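PDB 4OZU: coronin from Toxoplasma gondii, which probably binds actin filaments, as coronins generally do, and is represented here by its WD40-repeat domain. Local coordinates for residues Ile123-Thr127 and Trp158-Asn163; Asn139-Ile145 and Ser373-Trp379; Ile320-Ala324 and Ala367-Glu371. All coordinates share one frame; numbering follows the deposited sequence. Where two conformers were deposited one is given.

Interaction 1. Residues Ile123-Thr127 and Trp158-Asn163; sequences IATLT and WNVEKN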
# COMPACT_ATOMS: atom_id res chain seq x y z
N ILE A 123 -15.03 -11.28 -11.08
CA ILE A 123 -15.72 -10.58 -12.16
C ILE A 123 -14.78 -10.40 -13.36
O ILE A 123 -15.22 -10.17 -14.48
CB ILE A 123 -16.26 -9.20 -11.72
CG1 ILE A 123 -15.12 -8.30 -11.22
CG2 ILE A 123 -17.32 -9.38 -10.64
CD1 ILE A 123 -15.55 -6.86 -11.03
N ALA A 124 -13.48 -10.51 -13.10
CA ALA A 124 -12.47 -10.49 -14.15
C ALA A 124 -11.30 -11.37 -13.74
O ALA A 124 -10.83 -11.31 -12.60
CB ALA A 124 -12.01 -9.06 -14.45
N THR A 125 -10.85 -12.20 -14.68
CA THR A 125 -9.72 -13.10 -14.47
C THR A 125 -8.63 -12.71 -15.46
O THR A 125 -8.78 -12.89 -16.67
CB THR A 125 -10.13 -14.57 -14.66
OG1 THR A 125 -11.15 -14.90 -13.70
CG2 THR A 125 -8.95 -15.50 -14.46
N LEU A 126 -7.53 -12.15 -14.94
CA LEU A 126 -6.47 -11.58 -15.77
C LEU A 126 -5.30 -12.54 -15.88
O LEU A 126 -4.53 -12.72 -14.94
CB LEU A 126 -6.01 -10.24 -15.19
CG LEU A 126 -7.11 -9.27 -14.78
CD1 LEU A 126 -6.50 -7.95 -14.35
CD2 LEU A 126 -8.12 -9.06 -15.90
N THR A 127 -5.18 -13.17 -17.05
CA THR A 127 -4.24 -14.27 -17.27
C THR A 127 -3.09 -13.83 -18.17
O THR A 127 -3.20 -12.84 -18.90
CB THR A 127 -4.94 -15.47 -17.91
OG1 THR A 127 -5.48 -15.10 -19.19
CG2 THR A 127 -6.07 -15.99 -17.03
N TRP A 158 -2.89 -3.49 -16.96
CA TRP A 158 -4.19 -4.04 -17.31
C TRP A 158 -5.28 -2.99 -17.34
O TRP A 158 -5.37 -2.18 -16.43
CB TRP A 158 -4.59 -5.12 -16.31
CG TRP A 158 -3.86 -6.41 -16.45
CD1 TRP A 158 -2.74 -6.81 -15.78
CD2 TRP A 158 -4.22 -7.50 -17.31
NE1 TRP A 158 -2.38 -8.07 -16.17
CE2 TRP A 158 -3.27 -8.52 -17.11
CE3 TRP A 158 -5.25 -7.70 -18.24
CZ2 TRP A 158 -3.32 -9.72 -17.80
CZ3 TRP A 158 -5.29 -8.90 -18.92
CH2 TRP A 158 -4.33 -9.89 -18.70
N ASN A 159 -6.10 -3.02 -18.38
CA ASN A 159 -7.40 -2.36 -18.38
C ASN A 159 -8.43 -3.40 -17.97
O ASN A 159 -8.86 -4.21 -18.80
CB ASN A 159 -7.71 -1.76 -19.75
CG ASN A 159 -9.05 -1.03 -19.80
OD1 ASN A 159 -9.86 -1.11 -18.88
ND2 ASN A 159 -9.27 -0.30 -20.89
N VAL A 160 -8.83 -3.41 -16.71
CA VAL A 160 -9.65 -4.50 -16.20
C VAL A 160 -11.02 -4.52 -16.87
O VAL A 160 -11.62 -5.58 -17.03
CB VAL A 160 -9.85 -4.43 -14.66
CG1 VAL A 160 -8.50 -4.44 -13.96
CG2 VAL A 160 -10.63 -3.19 -14.27
N GLU A 161 -11.51 -3.35 -17.27
CA GLU A 161 -12.81 -3.24 -17.93
C GLU A 161 -12.84 -4.06 -19.22
O GLU A 161 -13.83 -4.73 -19.51
CB GLU A 161 -13.13 -1.78 -18.26
CG GLU A 161 -13.15 -0.85 -17.06
CD GLU A 161 -13.37 0.59 -17.46
OE1 GLU A 161 -12.49 1.43 -17.16
OE2 GLU A 161 -14.41 0.89 -18.08
N LYS A 162 -11.75 -3.99 -19.97
CA LYS A 162 -11.66 -4.66 -21.27
C LYS A 162 -10.92 -6.00 -21.18
O LYS A 162 -10.79 -6.70 -22.17
CB LYS A 162 -10.95 -3.75 -22.27
CG LYS A 162 -11.71 -2.47 -22.59
CD LYS A 162 -10.90 -1.55 -23.50
CE LYS A 162 -10.72 -2.14 -24.90
NZ LYS A 162 -9.91 -1.26 -25.78
N ASN A 163 -10.47 -6.34 -19.98
CA ASN A 163 -9.62 -7.51 -19.78
C ASN A 163 -8.47 -7.47 -20.78
O ASN A 163 -8.21 -8.43 -21.52
CB ASN A 163 -10.42 -8.81 -19.93
CG ASN A 163 -9.84 -9.95 -19.12
OD1 ASN A 163 -8.62 -10.14 -19.08
ND2 ASN A 163 -10.70 -10.70 -18.44
O HOH W 1 -7.07 -12.35 -19.28
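Strand 124-126 runs past the end of strand 154-159 and the turn that follows it without pairing to it, Leu126 and Asn163 lying 6.5 Å apart between their CA atoms. Leu126 does most of the work. With CG beside the backbone N and anti to the carbonyl carbon (chi1 -46°), its CB sits over the centre of the six-membered ring of Trp158, 3.6 Å from the centroid and only 6° off the ring normal, a CH-pi contact. CD1 continues across the same face to Trp158 CG, and also reaches Val160 CG1 at 4.1 Å. The carbonyl of Thr127 comes instead to the rim of the indole, O lying 3.2 Å from Trp158 CH2 and near the ring plane. Asn163 closes the outer end: ND2 gives a weak hydrogen bond to Thr125 O, while OD1 accepts a hydrogen bond from a water 2.7 Å away. That water also donates to Thr125 O and accepts from Thr127 N, so it stitches both backbone groups to the amide. Leu126 pairs through its backbone with Val104, and Trp158 with Leu146, so two neighbouring four-stranded sheets meet here, an inter-blade contact characteristic of the WD40 beta-propeller.

Interaction 2. Residues Asn139-Ile145 and Ser373-Trp379; sequences NPAVSGI and SMTAEEW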
# COMPACT_ATOMS: atom_id res chain seq x y z
N ASN A 139 -4.28 2.01 -10.13
CA ASN A 139 -3.99 3.40 -10.42
C ASN A 139 -4.83 4.30 -9.50
O ASN A 139 -6.03 4.10 -9.39
CB ASN A 139 -4.28 3.70 -11.89
CG ASN A 139 -3.77 5.06 -12.31
OD1 ASN A 139 -4.19 6.09 -11.79
ND2 ASN A 139 -2.84 5.06 -13.26
N PRO A 140 -4.19 5.27 -8.84
CA PRO A 140 -4.92 6.11 -7.87
C PRO A 140 -5.78 7.19 -8.51
O PRO A 140 -6.56 7.82 -7.80
CB PRO A 140 -3.80 6.74 -7.05
CG PRO A 140 -2.66 6.83 -8.00
CD PRO A 140 -2.75 5.59 -8.86
N ALA A 141 -5.67 7.39 -9.82
CA ALA A 141 -6.41 8.46 -10.49
C ALA A 141 -7.37 7.94 -11.55
O ALA A 141 -8.33 8.62 -11.90
CB ALA A 141 -5.45 9.45 -11.11
N VAL A 142 -7.10 6.75 -12.06
CA VAL A 142 -7.81 6.24 -13.23
C VAL A 142 -8.54 4.96 -12.91
O VAL A 142 -7.95 3.99 -12.44
CB VAL A 142 -6.85 5.97 -14.40
CG1 VAL A 142 -7.64 5.61 -15.68
CG2 VAL A 142 -5.96 7.17 -14.63
N SER A 143 -9.84 4.97 -13.16
CA SER A 143 -10.67 3.79 -13.03
C SER A 143 -10.20 2.69 -13.97
O SER A 143 -9.84 2.96 -15.12
CB SER A 143 -12.13 4.14 -13.32
OG SER A 143 -12.23 5.15 -14.32
N GLY A 144 -10.18 1.46 -13.47
CA GLY A 144 -9.98 0.30 -14.32
C GLY A 144 -8.56 -0.02 -14.70
O GLY A 144 -8.33 -1.00 -15.41
N ILE A 145 -7.60 0.78 -14.24
CA ILE A 145 -6.20 0.56 -14.59
C ILE A 145 -5.45 -0.06 -13.40
O ILE A 145 -5.48 0.46 -12.29
CB ILE A 145 -5.50 1.87 -15.01
CG1 ILE A 145 -6.20 2.50 -16.22
CG2 ILE A 145 -4.02 1.63 -15.31
CD1 ILE A 145 -6.28 1.60 -17.45
N SER A 373 -10.30 10.69 -11.11
CA SER A 373 -10.21 11.99 -11.78
C SER A 373 -10.31 11.82 -13.30
O SER A 373 -10.69 12.76 -14.00
CB SER A 373 -8.91 12.72 -11.42
OG SER A 373 -7.79 12.10 -12.02
N MET A 374 -9.97 10.63 -13.78
CA MET A 374 -9.98 10.32 -15.20
C MET A 374 -10.61 8.96 -15.49
O MET A 374 -10.43 8.02 -14.72
CB MET A 374 -8.55 10.33 -15.76
CG MET A 374 -7.86 11.66 -15.71
SD MET A 374 -6.15 11.52 -16.25
CE MET A 374 -5.38 10.88 -14.77
N THR A 375 -11.34 8.88 -16.59
CA THR A 375 -11.71 7.60 -17.17
C THR A 375 -10.48 7.01 -17.86
O THR A 375 -9.54 7.74 -18.18
CB THR A 375 -12.84 7.72 -18.18
OG1 THR A 375 -12.38 8.48 -19.31
CG2 THR A 375 -14.05 8.41 -17.55
N ALA A 376 -10.49 5.71 -18.11
CA ALA A 376 -9.38 5.08 -18.81
C ALA A 376 -9.19 5.74 -20.17
O ALA A 376 -8.06 5.98 -20.61
CB ALA A 376 -9.61 3.59 -18.97
N GLU A 377 -10.30 6.02 -20.84
CA GLU A 377 -10.26 6.60 -22.18
C GLU A 377 -9.60 7.97 -22.15
O GLU A 377 -8.80 8.29 -23.03
CB GLU A 377 -11.67 6.68 -22.77
CG GLU A 377 -12.31 5.33 -23.10
CD GLU A 377 -12.48 4.42 -21.89
OE1 GLU A 377 -12.89 4.91 -20.81
OE2 GLU A 377 -12.19 3.21 -22.01
N GLU A 378 -9.91 8.78 -21.14
CA GLU A 378 -9.30 10.10 -20.99
C GLU A 378 -7.80 9.97 -20.74
O GLU A 378 -7.00 10.71 -21.30
CB GLU A 378 -9.95 10.87 -19.84
CG GLU A 378 -11.34 11.42 -20.16
CD GLU A 378 -12.07 11.93 -18.92
OE1 GLU A 378 -11.59 11.67 -17.81
OE2 GLU A 378 -13.13 12.58 -19.05
N TRP A 379 -7.43 9.01 -19.90
CA TRP A 379 -6.03 8.78 -19.56
C TRP A 379 -5.23 8.36 -20.79
O TRP A 379 -4.11 8.83 -20.99
CB TRP A 379 -5.96 7.72 -18.47
CG TRP A 379 -4.63 7.49 -17.85
CD1 TRP A 379 -3.91 8.37 -17.08
CD2 TRP A 379 -3.88 6.27 -17.88
NE1 TRP A 379 -2.75 7.77 -16.64
CE2 TRP A 379 -2.71 6.48 -17.12
CE3 TRP A 379 -4.08 5.03 -18.48
CZ2 TRP A 379 -1.74 5.50 -16.96
CZ3 TRP A 379 -3.11 4.05 -18.32
CH2 TRP A 379 -1.96 4.29 -17.57
O HOH W 2 -12.60 4.01 -17.02
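Val142 of the 139-145 loop packs against Met374, Ala376 and Trp379, at the start of the short helix. Its CG2 rests over one face of the Trp379 indole, 3.6 Å from the centroid of the five-membered ring, and also meets Met374 CE; CG1, anti to the backbone N (chi1 -172°), packs on Ala376 CA at 3.6 Å. Ile145 packs beside the six-membered ring, its CG2 4.0 Å from Trp379 CZ3. Asn139 OD1 holds the loop in shape, taking Ala141 N in its carbonyl plane at 2.8 Å and Val142 N from above that plane; its ND2 lies 3.9 Å from Trp379 CZ2 and bonds Gly184 O. Backbone bonds flank this apolar core: Met374 N donates to Ala141 O at 3.2 Å, and a long, weak bond returns from Ser143 N to Met374 O, making a single bridge. The Ser143 side is looser and wetter. There a water spans Ser143 OG and Ala376 N, accepting from the latter at 2.9 Å, and Thr375 and Glu378 cap the helix with reciprocal bonds in a capping box. The chemistry implies a C-terminal segment fastened to the propeller by a buried tryptophan and aligned by a few backbone bonds, while a water serves the first amide of the helix.

Interaction 3. Residues Ile320-Ala324 and Ala367-Glu371; sequences IPKLA and APDVE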
# COMPACT_ATOMS: atom_id res chain seq x y z
N ILE A 320 -5.10 1.89 6.90
CA ILE A 320 -6.44 2.18 6.40
C ILE A 320 -6.40 3.44 5.56
O ILE A 320 -5.46 4.23 5.65
CB ILE A 320 -7.47 2.34 7.54
CG1 ILE A 320 -7.19 3.60 8.37
CG2 ILE A 320 -7.49 1.08 8.41
CD1 ILE A 320 -8.24 3.87 9.46
N PRO A 321 -7.44 3.65 4.74
CA PRO A 321 -7.45 4.89 3.95
C PRO A 321 -7.70 6.11 4.81
O PRO A 321 -8.29 5.99 5.89
CB PRO A 321 -8.61 4.68 2.97
CG PRO A 321 -8.90 3.22 3.01
CD PRO A 321 -8.55 2.76 4.38
N LYS A 322 -7.27 7.27 4.34
CA LYS A 322 -7.48 8.52 5.06
C LYS A 322 -8.95 8.76 5.36
O LYS A 322 -9.29 9.25 6.43
CB LYS A 322 -6.91 9.69 4.26
CG LYS A 322 -7.10 11.05 4.91
CD LYS A 322 -6.35 11.19 6.22
CE LYS A 322 -4.85 11.14 6.01
NZ LYS A 322 -4.08 11.61 7.19
N LEU A 323 -9.82 8.43 4.42
CA LEU A 323 -11.25 8.69 4.59
C LEU A 323 -11.84 7.95 5.78
O LEU A 323 -12.90 8.31 6.27
CB LEU A 323 -12.03 8.30 3.33
CG LEU A 323 -11.89 9.23 2.12
CD1 LEU A 323 -12.58 8.61 0.92
CD2 LEU A 323 -12.46 10.61 2.41
N ALA A 324 -11.14 6.91 6.24
CA ALA A 324 -11.64 6.07 7.31
C ALA A 324 -11.18 6.49 8.71
O ALA A 324 -11.67 5.94 9.70
CB ALA A 324 -11.23 4.62 7.05
N ALA A 367 -8.63 15.19 1.36
CA ALA A 367 -8.12 13.83 1.27
C ALA A 367 -8.47 13.21 -0.08
O ALA A 367 -9.45 13.62 -0.69
CB ALA A 367 -8.68 12.99 2.38
N PRO A 368 -7.66 12.24 -0.54
CA PRO A 368 -8.04 11.56 -1.78
C PRO A 368 -9.46 11.02 -1.71
O PRO A 368 -9.78 10.32 -0.75
CB PRO A 368 -7.02 10.42 -1.89
CG PRO A 368 -5.83 10.91 -1.12
CD PRO A 368 -6.39 11.73 0.01
N ASP A 369 -10.29 11.37 -2.69
CA ASP A 369 -11.67 10.93 -2.71
C ASP A 369 -11.84 9.59 -3.42
O ASP A 369 -10.93 9.12 -4.10
CB ASP A 369 -12.55 11.97 -3.39
CG ASP A 369 -14.00 11.93 -2.92
OD1 ASP A 369 -14.36 11.05 -2.10
OD2 ASP A 369 -14.79 12.77 -3.39
N VAL A 370 -13.02 9.00 -3.27
CA VAL A 370 -13.32 7.72 -3.90
C VAL A 370 -13.96 7.94 -5.27
O VAL A 370 -14.86 7.19 -5.68
CB VAL A 370 -14.25 6.87 -3.00
CG1 VAL A 370 -13.51 6.48 -1.72
CG2 VAL A 370 -15.55 7.61 -2.67
N GLU A 371 -13.48 8.96 -5.98
CA GLU A 371 -13.90 9.26 -7.35
C GLU A 371 -12.68 9.33 -8.25
O GLU A 371 -11.75 10.08 -7.95
CB GLU A 371 -14.64 10.60 -7.43
CG GLU A 371 -15.98 10.66 -6.77
CD GLU A 371 -16.58 12.05 -6.88
OE1 GLU A 371 -16.18 12.80 -7.81
OE2 GLU A 371 -17.42 12.41 -6.04
O HOH W 3 -8.86 8.24 1.40
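Two different first torsions send Lys322 and Leu323 against the 367-371 segment. Lys322 places CG anti to the backbone N (chi1 178°), which brings that methylene to 3.6 Å from Ala367 CB; bends at chi2 and chi3 then carry the rest of the chain away. Leu323 has CG anti to the carbonyl carbon instead (chi1 -74°), reaching out to the carbonyl of Pro368 and the methyl of Val370. Its CD1 lies 3.5 Å from Val370 CG1, the Leu323 and Val370 side chains meeting at a slant, and 3.7 Å from Pro368 O. CD2 brushes Ala367 CB more loosely, at 4.5 Å.

The polar link between the two backbones is a water. It accepts from Leu323 N at 3.2 Å and donates to Pro368 O at 3.1 Å, bridging the 3-10 turn of 322-324 and the short strand 367-368. Just beyond, Asp369 OD1 bends back to take Val370 N at 2.7 Å from above the carboxylate plane, which probably helps to hold the backbone at Val370, beside Leu323. The charged end of Lys322 serves other parts of the chain: NZ forms a salt bridge with Asp276 and a hydrogen bond to Ile332 O. On the other segment, Ala367 and Asp369 pair through their backbones with Arg390 and Arg388.

The contact is thus modest, joining the loop between strands 317-319 and 331-339 to the C-terminal part of the chain, 367-371. Its chemistry implies adhesion by a few methyl and methylene groups with one water bridging the backbones, while the lysine spends its charge on a neighbouring loop and strand.

How the interactions relate
From the N terminus, strand 124-126 comes first, and interaction 1 closes a loop of 30 residues when the chain returns at 158-163. Inside that loop lies 139-145, whose partner 373-379 arrives only 227 residues later, so interactions 1 and 2 cross. They also touch, Val160 N lying 2.8 Å from Gly144 O in a probable hydrogen bond. Interaction 3, closing over the 42 residues between 320-324 and 367-371, is nested within the long loop of interaction 2, and the segments 367-371 and 373-379 almost follow on from one another. Interaction 1 joins adjacent blades, while interactions 2 and 3 lay one C-terminal run across separate parts of the propeller.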